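Long-range contacts in putative L-alanine-DL-glutamate epimerase (Burkholderia xenovorans, PDB 3GO2), which probably acts as a racemase or epimerase of the mandelate racemase/muconate lactonizing enzyme family and binds magnesium ions: residues R67-A72 / E86-I91; W177-A182 / N221-P226; Y249-L254 / K278-A283; C325-A330 / P370-W375. All blocks are in the same frame, centred on the assembly; numbering follows the deposited sequence.

Interaction 1: residues R67-A72 / E86-I91; sequences RFFAEA and EGIGAI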
# COMPACT_ATOMS: atom_id res chain seq x y z
N ARG A 67 -29.46 23.45 -4.20
CA ARG A 67 -29.40 23.88 -5.60
C ARG A 67 -28.40 25.04 -5.76
O ARG A 67 -27.55 25.03 -6.67
CB ARG A 67 -30.78 24.33 -6.10
CG ARG A 67 -30.82 24.69 -7.59
CD ARG A 67 -31.85 25.80 -7.85
NE ARG A 67 -31.48 27.05 -7.19
CZ ARG A 67 -30.50 27.86 -7.57
NH1 ARG A 67 -29.79 27.63 -8.67
NH2 ARG A 67 -30.23 28.95 -6.86
N PHE A 68 -28.52 26.05 -4.90
CA PHE A 68 -27.56 27.18 -4.94
C PHE A 68 -26.12 26.66 -4.77
O PHE A 68 -25.21 27.07 -5.49
CB PHE A 68 -27.86 28.24 -3.88
CG PHE A 68 -26.66 29.14 -3.59
CD1 PHE A 68 -26.31 30.12 -4.47
CD2 PHE A 68 -25.85 28.89 -2.51
CE1 PHE A 68 -25.18 30.92 -4.26
CE2 PHE A 68 -24.70 29.68 -2.27
CZ PHE A 68 -24.38 30.69 -3.16
N PHE A 69 -25.92 25.78 -3.80
CA PHE A 69 -24.58 25.27 -3.56
C PHE A 69 -24.04 24.57 -4.81
O PHE A 69 -22.90 24.79 -5.23
CB PHE A 69 -24.54 24.33 -2.36
CG PHE A 69 -23.16 23.80 -2.10
CD1 PHE A 69 -22.23 24.55 -1.40
CD2 PHE A 69 -22.78 22.58 -2.62
CE1 PHE A 69 -20.94 24.06 -1.22
CE2 PHE A 69 -21.49 22.13 -2.48
CZ PHE A 69 -20.58 22.86 -1.76
N ALA A 70 -24.87 23.70 -5.40
CA ALA A 70 -24.46 22.93 -6.55
C ALA A 70 -24.12 23.85 -7.71
O ALA A 70 -23.09 23.68 -8.34
CB ALA A 70 -25.56 21.91 -6.97
N GLU A 71 -24.92 24.88 -7.91
CA GLU A 71 -24.67 25.82 -9.02
C GLU A 71 -23.41 26.64 -8.77
O GLU A 71 -22.59 26.85 -9.67
CB GLU A 71 -25.87 26.74 -9.20
CG GLU A 71 -25.70 27.71 -10.38
CD GLU A 71 -26.90 28.63 -10.58
OE1 GLU A 71 -27.54 29.03 -9.61
OE2 GLU A 71 -27.17 28.98 -11.74
N ALA A 72 -23.27 27.11 -7.54
CA ALA A 72 -22.11 27.90 -7.15
C ALA A 72 -20.81 27.12 -7.30
O ALA A 72 -19.83 27.67 -7.74
CB ALA A 72 -22.26 28.45 -5.72
N GLU A 86 -15.43 30.02 1.16
CA GLU A 86 -15.93 30.81 2.30
C GLU A 86 -17.12 31.68 1.88
O GLU A 86 -18.08 31.82 2.63
CB GLU A 86 -14.86 31.71 2.90
CG GLU A 86 -13.75 30.98 3.59
CD GLU A 86 -12.76 31.91 4.20
OE1 GLU A 86 -13.17 32.86 4.93
OE2 GLU A 86 -11.52 31.73 3.96
N GLY A 87 -17.09 32.23 0.68
CA GLY A 87 -18.22 33.05 0.24
C GLY A 87 -19.46 32.20 0.07
O GLY A 87 -20.57 32.60 0.46
N ILE A 88 -19.28 31.02 -0.52
CA ILE A 88 -20.38 30.09 -0.72
C ILE A 88 -20.98 29.67 0.64
O ILE A 88 -22.21 29.64 0.80
CB ILE A 88 -19.89 28.87 -1.53
CG1 ILE A 88 -19.57 29.31 -2.96
CG2 ILE A 88 -20.95 27.76 -1.51
CD1 ILE A 88 -18.92 28.20 -3.80
N GLY A 89 -20.11 29.38 1.60
CA GLY A 89 -20.54 28.97 2.95
C GLY A 89 -21.33 30.04 3.66
O GLY A 89 -22.32 29.77 4.34
N ALA A 90 -20.89 31.28 3.52
CA ALA A 90 -21.59 32.41 4.14
C ALA A 90 -23.00 32.58 3.57
O ALA A 90 -23.99 32.87 4.30
CB ALA A 90 -20.77 33.69 3.95
N ILE A 91 -23.11 32.43 2.26
CA ILE A 91 -24.43 32.51 1.63
C ILE A 91 -25.30 31.34 2.07
O ILE A 91 -26.47 31.53 2.37
CB ILE A 91 -24.33 32.61 0.12
CG1 ILE A 91 -23.64 33.93 -0.26
CG2 ILE A 91 -25.74 32.48 -0.53
CD1 ILE A 91 -23.37 34.07 -1.80
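Phe69 and Ile88 mark the nearest backbone approach, CA to CA 7.0 Å, between two helical segments that run almost antiparallel at 166° with their axes 10.5 Å apart. Helices 65-76 and 82-103, to which they belong, follow one another in the chain as a helical hairpin of the N-terminal domain that accompanies the barrel in the mandelate racemase/muconate lactonizing enzyme family. The contact illustrates how branched aliphatic side chains interlock with aromatic rings. One face of the Phe68 ring receives Ile91, whose CG2 lies 3.5 Å from Phe68 CE2, and the two side chains cross at about a right angle. At the edge of the same ring, near its plane, sits the backbone oxygen Ile88 O, 4.0 Å from Phe68 CE2. Phe69 carries its CG anti to the backbone N (chi1 180°), and the end of its ring comes closer to the other helix than its CB does, with CD1 3.5 Å from Ile88 CG2. Leu53 of helix 46-57 packs on both isoleucines, while Phe185 of the second subunit packs on Arg67, Ala70 and Glu71. The branches of Ile88 face different neighbours: CG2 packs chiefly on Phe69, and CD1 reaches Ala72 CB at 3.9 Å.

Interaction 2: residues W177-A182 / N221-P226; sequences WRPGFA and NFNAKP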
# COMPACT_ATOMS: atom_id res chain seq x y z
N TRP A 177 4.11 33.85 19.74
CA TRP A 177 5.02 33.23 18.80
C TRP A 177 4.14 32.63 17.71
O TRP A 177 3.52 31.57 17.92
CB TRP A 177 5.87 32.15 19.49
CG TRP A 177 6.88 31.47 18.56
CD1 TRP A 177 6.81 30.18 18.04
CD2 TRP A 177 8.08 32.04 18.04
NE1 TRP A 177 7.90 29.95 17.25
CE2 TRP A 177 8.69 31.06 17.23
CE3 TRP A 177 8.67 33.29 18.16
CZ2 TRP A 177 9.88 31.30 16.55
CZ3 TRP A 177 9.87 33.53 17.49
CH2 TRP A 177 10.46 32.52 16.69
N ARG A 178 4.09 33.30 16.56
CA ARG A 178 3.19 32.95 15.45
C ARG A 178 3.93 33.02 14.11
O ARG A 178 3.43 33.60 13.13
CB ARG A 178 1.98 33.88 15.40
CG ARG A 178 1.16 33.91 16.67
CD ARG A 178 0.33 35.16 16.73
NE ARG A 178 -0.53 35.22 15.57
CZ ARG A 178 -0.94 36.33 14.97
NH1 ARG A 178 -1.71 36.23 13.88
NH2 ARG A 178 -0.60 37.53 15.44
N PRO A 179 5.12 32.39 14.04
CA PRO A 179 5.88 32.47 12.78
C PRO A 179 5.12 31.91 11.56
O PRO A 179 5.36 32.33 10.43
CB PRO A 179 7.13 31.63 13.08
CG PRO A 179 6.69 30.65 14.07
CD PRO A 179 5.72 31.43 14.97
N GLY A 180 4.24 30.95 11.76
CA GLY A 180 3.46 30.44 10.64
C GLY A 180 2.59 31.49 9.97
O GLY A 180 2.23 31.34 8.79
N PHE A 181 2.27 32.54 10.72
CA PHE A 181 1.54 33.70 10.20
C PHE A 181 2.42 34.96 10.13
O PHE A 181 1.89 36.10 10.05
CB PHE A 181 0.29 33.98 11.03
CG PHE A 181 -0.68 32.83 11.14
CD1 PHE A 181 -0.92 31.96 10.08
CD2 PHE A 181 -1.46 32.67 12.28
CE1 PHE A 181 -1.84 30.93 10.19
CE2 PHE A 181 -2.38 31.65 12.38
CZ PHE A 181 -2.58 30.79 11.34
N ALA A 182 3.75 34.74 10.09
CA ALA A 182 4.79 35.76 9.89
C ALA A 182 4.86 36.78 11.02
O ALA A 182 5.24 37.94 10.79
CB ALA A 182 4.63 36.44 8.53
N ASN A 221 -1.39 25.94 15.77
CA ASN A 221 -1.71 26.46 14.46
C ASN A 221 -0.76 25.86 13.40
O ASN A 221 -0.59 24.65 13.38
CB ASN A 221 -1.73 27.99 14.47
CG ASN A 221 -2.89 28.57 15.28
OD1 ASN A 221 -4.01 28.75 14.77
ND2 ASN A 221 -2.62 28.86 16.51
N PHE A 222 -0.17 26.70 12.55
CA PHE A 222 0.76 26.24 11.52
C PHE A 222 2.20 26.61 11.89
O PHE A 222 3.02 26.86 11.01
CB PHE A 222 0.46 26.92 10.17
CG PHE A 222 -0.84 26.52 9.47
CD1 PHE A 222 -0.84 25.55 8.46
CD2 PHE A 222 -2.01 27.23 9.70
CE1 PHE A 222 -2.00 25.26 7.75
CE2 PHE A 222 -3.16 26.94 9.00
CZ PHE A 222 -3.16 25.97 8.02
N ASN A 223 2.51 26.68 13.19
CA ASN A 223 3.76 27.32 13.64
C ASN A 223 5.01 26.47 13.68
O ASN A 223 6.06 26.96 14.12
CB ASN A 223 3.52 27.97 15.02
CG ASN A 223 2.58 29.14 14.92
OD1 ASN A 223 2.72 29.97 14.01
ND2 ASN A 223 1.58 29.20 15.80
N ALA A 224 4.95 25.25 13.17
CA ALA A 224 6.16 24.44 12.98
C ALA A 224 6.06 23.54 11.75
O ALA A 224 5.06 23.57 11.00
CB ALA A 224 6.41 23.60 14.23
N LYS A 225 7.13 22.77 11.54
CA LYS A 225 7.13 21.64 10.64
C LYS A 225 7.02 20.36 11.48
O LYS A 225 7.28 20.36 12.68
CB LYS A 225 8.39 21.62 9.81
CG LYS A 225 8.73 22.96 9.13
CD LYS A 225 7.65 23.45 8.18
CE LYS A 225 8.03 24.77 7.49
NZ LYS A 225 9.09 24.62 6.42
N PRO A 226 6.67 19.24 10.85
CA PRO A 226 6.65 17.98 11.61
C PRO A 226 7.83 17.75 12.59
O PRO A 226 7.63 17.36 13.73
CB PRO A 226 6.62 16.93 10.50
CG PRO A 226 5.80 17.60 9.45
CD PRO A 226 6.18 19.05 9.48
O HOH W 1 8.36 27.65 15.73
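Gly180 and Asn223 join two loops in a buried, partly polar contact beside the active site of the TIM-type barrel: segment 221-226 follows the C-terminal end of barrel strand 215-219, and segment 177-182 follows the short strand 175-176. Arg178 and Asn221 of these loops have been seen to bind fumarate and 2-oxoglutarate in crystal structures of this protein; neither ligand is bound to this chain here. One amide oxygen makes the direct hydrogen bond between the loops. Asn223 CG lies beside the backbone N (chi1 -68°), and OD1 accepts from Gly180 N at 2.9 Å, the donor lying in the carbonyl plane and the N-H...O angle being 144°. The same oxygen rests against the proline ring, 3.5 Å from Pro179 CD. Gly180, with no side chain, brings its CA within 3.6 Å of Phe222 O. One residue on from Gly180, Phe181 CE1 meets Phe222 CD2 at 3.7 Å, the two side chains crossing obliquely. The loop is also tied to the second subunit, where Arg77 NH1 donates to Gly180 O. A water completes the join: it accepts from Trp177 NE1 at 2.8 Å, lying in the indole plane, and donates to Asn223 O at 2.9 Å.

Interaction 3: residues Y249-L254 / K278-A283; sequences YSPQGL and KPFFDA. With MG (magnesium ion), chain C.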
# COMPACT_ATOMS: atom_id res chain seq x y z
N TYR A 249 -0.96 21.06 5.84
CA TYR A 249 -1.35 20.63 4.52
C TYR A 249 -0.58 19.37 4.07
O TYR A 249 -0.52 19.05 2.87
CB TYR A 249 -1.16 21.78 3.56
CG TYR A 249 -2.10 22.94 3.83
CD1 TYR A 249 -3.46 22.73 3.91
CD2 TYR A 249 -1.63 24.25 3.98
CE1 TYR A 249 -4.34 23.76 4.14
CE2 TYR A 249 -2.52 25.30 4.20
CZ TYR A 249 -3.88 25.03 4.27
OH TYR A 249 -4.80 26.03 4.48
N SER A 250 0.01 18.67 5.03
CA SER A 250 0.66 17.39 4.81
C SER A 250 -0.01 16.27 5.61
O SER A 250 0.33 16.05 6.78
CB SER A 250 2.12 17.44 5.22
OG SER A 250 2.72 16.14 5.01
N PRO A 251 -0.95 15.55 4.99
CA PRO A 251 -1.58 14.45 5.72
C PRO A 251 -0.52 13.45 6.17
O PRO A 251 -0.61 12.94 7.29
CB PRO A 251 -2.54 13.83 4.70
CG PRO A 251 -2.79 14.92 3.72
CD PRO A 251 -1.59 15.79 3.69
N GLN A 252 0.48 13.17 5.33
CA GLN A 252 1.54 12.21 5.73
C GLN A 252 2.36 12.72 6.94
O GLN A 252 2.62 11.98 7.89
CB GLN A 252 2.45 11.89 4.51
CG GLN A 252 3.67 11.08 4.78
CD GLN A 252 4.63 11.00 3.57
OE1 GLN A 252 4.25 11.21 2.42
NE2 GLN A 252 5.89 10.72 3.84
N GLY A 253 2.72 14.00 6.93
CA GLY A 253 3.52 14.58 8.00
C GLY A 253 2.72 14.66 9.29
O GLY A 253 3.20 14.28 10.35
N LEU A 254 1.48 15.12 9.20
CA LEU A 254 0.62 15.16 10.39
C LEU A 254 0.38 13.78 10.94
O LEU A 254 0.43 13.60 12.16
CB LEU A 254 -0.69 15.88 10.11
CG LEU A 254 -1.62 16.07 11.29
CD1 LEU A 254 -0.94 16.90 12.41
CD2 LEU A 254 -2.96 16.72 10.86
N LYS A 278 -10.65 14.09 3.63
CA LYS A 278 -10.45 12.68 3.35
C LYS A 278 -8.99 12.23 3.45
O LYS A 278 -8.74 11.21 4.09
CB LYS A 278 -11.06 12.31 2.00
CG LYS A 278 -10.79 10.87 1.54
CD LYS A 278 -11.51 10.57 0.22
CE LYS A 278 -10.78 9.51 -0.59
NZ LYS A 278 -10.61 8.20 0.15
N PRO A 279 -8.02 12.94 2.84
CA PRO A 279 -6.66 12.44 2.95
C PRO A 279 -6.13 12.34 4.40
O PRO A 279 -5.34 11.44 4.70
CB PRO A 279 -5.83 13.45 2.15
CG PRO A 279 -6.78 14.23 1.39
CD PRO A 279 -8.11 14.09 1.92
N PHE A 280 -6.61 13.20 5.29
CA PHE A 280 -6.21 13.17 6.67
C PHE A 280 -6.81 11.96 7.36
O PHE A 280 -6.12 11.26 8.10
CB PHE A 280 -6.59 14.48 7.37
CG PHE A 280 -5.82 15.67 6.83
CD1 PHE A 280 -4.61 16.02 7.37
CD2 PHE A 280 -6.32 16.41 5.77
CE1 PHE A 280 -3.89 17.10 6.86
CE2 PHE A 280 -5.64 17.48 5.26
CZ PHE A 280 -4.40 17.83 5.83
N PHE A 281 -8.09 11.69 7.11
CA PHE A 281 -8.71 10.53 7.76
C PHE A 281 -8.10 9.23 7.21
O PHE A 281 -7.84 8.28 7.98
CB PHE A 281 -10.22 10.56 7.57
CG PHE A 281 -10.94 11.74 8.22
CD1 PHE A 281 -10.30 12.69 9.00
CD2 PHE A 281 -12.32 11.87 8.07
CE1 PHE A 281 -10.99 13.74 9.57
CE2 PHE A 281 -13.02 12.93 8.64
CZ PHE A 281 -12.35 13.86 9.40
N ASP A 282 -7.85 9.18 5.90
CA ASP A 282 -7.24 7.98 5.30
C ASP A 282 -5.86 7.67 5.90
O ASP A 282 -5.46 6.49 5.99
CB ASP A 282 -7.12 8.17 3.79
CG ASP A 282 -8.46 8.09 3.07
OD1 ASP A 282 -9.47 7.71 3.68
OD2 ASP A 282 -8.45 8.39 1.87
N ALA A 283 -5.16 8.72 6.31
CA ALA A 283 -3.84 8.61 6.90
C ALA A 283 -3.82 8.42 8.42
O ALA A 283 -2.73 8.28 8.98
CB ALA A 283 -2.99 9.83 6.49
MG MG C . -7.21 25.93 4.00
O HOH W 2 -7.82 26.93 1.94
O HOH W 3 -7.30 23.90 2.50
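Pro251 sets CG over the Phe280 ring, 3.9 Å from the centroid and only 11° off the ring normal, a CH-pi contact over the middle of the face. The same CG touches Pro279 CB at 3.7 Å, the two prolines lying side by side and pointing the same way. Leu254 approaches Phe280 differently: the side chains cross at about a right angle, and CD2 stands 3.9 Å from Phe280 CD1. Phe280 CG lies beside the backbone N (chi1 -66°), and the ring end approaches the other helix. Just ahead of Pro251, Ser250 is the N-cap of helix 251-259, its OG accepting from Gly253 N at 2.9 Å. Tyr249, whose CA sits at the edge of the Phe280 ring, binds a magnesium ion through OH at 2.5 Å, the metal lying in the phenol plane. Two waters, Thr270 O and Pro78 O of the second subunit also bind the ion, placing it between subunits. Helices 251-259 and 273-282 follow successive parallel strands of the TIM-type barrel, 243-245 and 265-267; Leu254 packs inward on Ile265 and Ser267 of the latter strand, while Phe281 meets Phe307 of helix 298-310.

Interaction 4: residues C325-A330 / P370-W375; sequences CTMINA and PDRPGW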
# COMPACT_ATOMS: atom_id res chain seq x y z
N CYS A 325 -21.87 33.89 14.88
CA CYS A 325 -21.09 32.67 14.63
C CYS A 325 -21.29 31.65 15.73
O CYS A 325 -21.38 30.45 15.46
CB CYS A 325 -19.61 32.96 14.45
SG CYS A 325 -19.25 33.78 12.88
N THR A 326 -21.35 32.10 16.98
CA THR A 326 -21.57 31.17 18.09
C THR A 326 -22.91 30.49 17.96
O THR A 326 -23.03 29.26 18.17
CB THR A 326 -21.46 31.89 19.46
OG1 THR A 326 -20.13 32.37 19.63
CG2 THR A 326 -21.78 30.92 20.61
N MET A 327 -23.94 31.26 17.58
CA MET A 327 -25.28 30.68 17.45
C MET A 327 -25.36 29.76 16.21
O MET A 327 -26.00 28.73 16.25
CB MET A 327 -26.35 31.77 17.43
CG MET A 327 -26.40 32.57 18.70
SD MET A 327 -26.66 31.60 20.24
CE MET A 327 -27.76 32.77 21.15
N ILE A 328 -24.64 30.09 15.15
CA ILE A 328 -24.58 29.19 13.98
C ILE A 328 -24.02 27.84 14.41
O ILE A 328 -24.62 26.77 14.16
CB ILE A 328 -23.73 29.83 12.86
CG1 ILE A 328 -24.49 31.01 12.27
CG2 ILE A 328 -23.42 28.85 11.71
CD1 ILE A 328 -23.64 31.88 11.33
N ASN A 329 -22.89 27.90 15.09
CA ASN A 329 -22.20 26.72 15.58
C ASN A 329 -23.00 25.96 16.63
O ASN A 329 -22.95 24.72 16.69
CB ASN A 329 -20.81 27.10 16.08
CG ASN A 329 -19.83 27.31 14.96
OD1 ASN A 329 -19.67 26.43 14.09
ND2 ASN A 329 -19.18 28.46 14.92
N ALA A 330 -23.75 26.68 17.47
CA ALA A 330 -24.62 26.01 18.45
C ALA A 330 -25.64 25.11 17.78
O ALA A 330 -25.95 24.02 18.29
CB ALA A 330 -25.33 27.03 19.32
N PRO A 370 -30.42 27.76 21.96
CA PRO A 370 -31.68 28.52 21.91
C PRO A 370 -32.72 27.80 21.06
O PRO A 370 -32.38 26.87 20.31
CB PRO A 370 -31.26 29.85 21.26
CG PRO A 370 -30.03 29.50 20.44
CD PRO A 370 -29.33 28.40 21.20
N ASP A 371 -33.97 28.25 21.17
CA ASP A 371 -35.08 27.67 20.42
C ASP A 371 -35.93 28.69 19.66
O ASP A 371 -37.14 28.49 19.49
CB ASP A 371 -35.95 26.80 21.32
CG ASP A 371 -36.63 27.57 22.42
OD1 ASP A 371 -36.49 28.82 22.47
OD2 ASP A 371 -37.32 26.91 23.25
N ARG A 372 -35.28 29.73 19.17
CA ARG A 372 -35.94 30.76 18.37
C ARG A 372 -35.82 30.44 16.89
O ARG A 372 -34.92 29.70 16.50
CB ARG A 372 -35.29 32.12 18.64
CG ARG A 372 -35.52 32.62 20.07
CD ARG A 372 -34.91 33.99 20.33
NE ARG A 372 -33.47 33.87 20.44
CZ ARG A 372 -32.80 33.56 21.56
NH1 ARG A 372 -33.44 33.33 22.69
NH2 ARG A 372 -31.49 33.42 21.52
N PRO A 373 -36.74 30.96 16.06
CA PRO A 373 -36.61 30.64 14.64
C PRO A 373 -35.28 31.16 14.08
O PRO A 373 -34.90 32.30 14.35
CB PRO A 373 -37.80 31.34 13.99
CG PRO A 373 -38.84 31.39 15.12
CD PRO A 373 -38.04 31.62 16.36
N GLY A 374 -34.61 30.33 13.29
CA GLY A 374 -33.32 30.68 12.74
C GLY A 374 -32.17 30.29 13.65
O GLY A 374 -32.27 29.37 14.45
N TRP A 375 -31.05 30.99 13.51
CA TRP A 375 -29.85 30.70 14.26
C TRP A 375 -29.97 30.99 15.74
O TRP A 375 -29.33 30.31 16.56
CB TRP A 375 -28.65 31.46 13.71
CG TRP A 375 -28.24 31.07 12.32
CD1 TRP A 375 -28.06 31.92 11.27
CD2 TRP A 375 -27.87 29.76 11.84
NE1 TRP A 375 -27.66 31.23 10.15
CE2 TRP A 375 -27.53 29.90 10.47
CE3 TRP A 375 -27.77 28.50 12.44
CZ2 TRP A 375 -27.12 28.80 9.69
CZ3 TRP A 375 -27.36 27.41 11.63
CH2 TRP A 375 -27.06 27.57 10.29
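Ile328 and Trp375 come within 5.5 Å of each other, CA to CA, where helical segment 325-330 meets segment 370-375, a loop with no regular secondary structure. The pairing is a clear example of an aliphatic branch seated on an indole in the TIM-type barrel domain. Ile328 CG1, lying beside its backbone N (chi1 -70°), stands 3.6 Å from the centroid of the five-membered ring and 6° off its normal, a CH-pi contact. The six-membered ring continues against the helix itself, with Trp375 CE3 3.6 Å from Ile328 CA. One residue earlier, Met327 meets the loop at three points. Its CB lies 3.4 Å from Trp375 O. Further out the chain bends at chi2 and chi3, SD touching Pro370 CG at 4.0 Å and the terminal CE coming 3.8 Å from Arg372 NH2, at the edge of the guanidinium and near its plane. The methyl only packs against the guanidinium, whose NH2 is hydrogen-bonded to Gly376 O. Helix 82-103 of the N-terminal domain grips Trp375 at both ends: Asp97 OD1 accepts from its backbone N, and Asn93 O takes a weak hydrogen bond from the indole NE1. Helix 323-335 follows barrel strand 314-317, and Ile328 also packs on helix 293-296 and, together with Trp375, on Val298 of helix 298-310; the contact therefore lies where barrel helices meet helix 82-103.

How the interactions relate
Interactions 1, 2 and 4 are buried and interaction 3 only partly so, yet their chemistry follows position rather than depth. Interactions 1, 3 and 4 all pack aliphatic groups on aromatic rings, and helix 82-103 links the first and last: it supplies half of interaction 1 and polar partners to the tryptophan of interaction 4. Interaction 2 alone has a direct hydrogen bond across it, with a bridging water besides; in interaction 3 the magnesium ion is held by Tyr249 beside the apolar contact. These two touch directly, Phe222 CE1 lying 3.6 Å from Tyr249 CE2, and both reach neighbouring subunits. Interaction 4, on the other side of the chain's centre, meets no other chain.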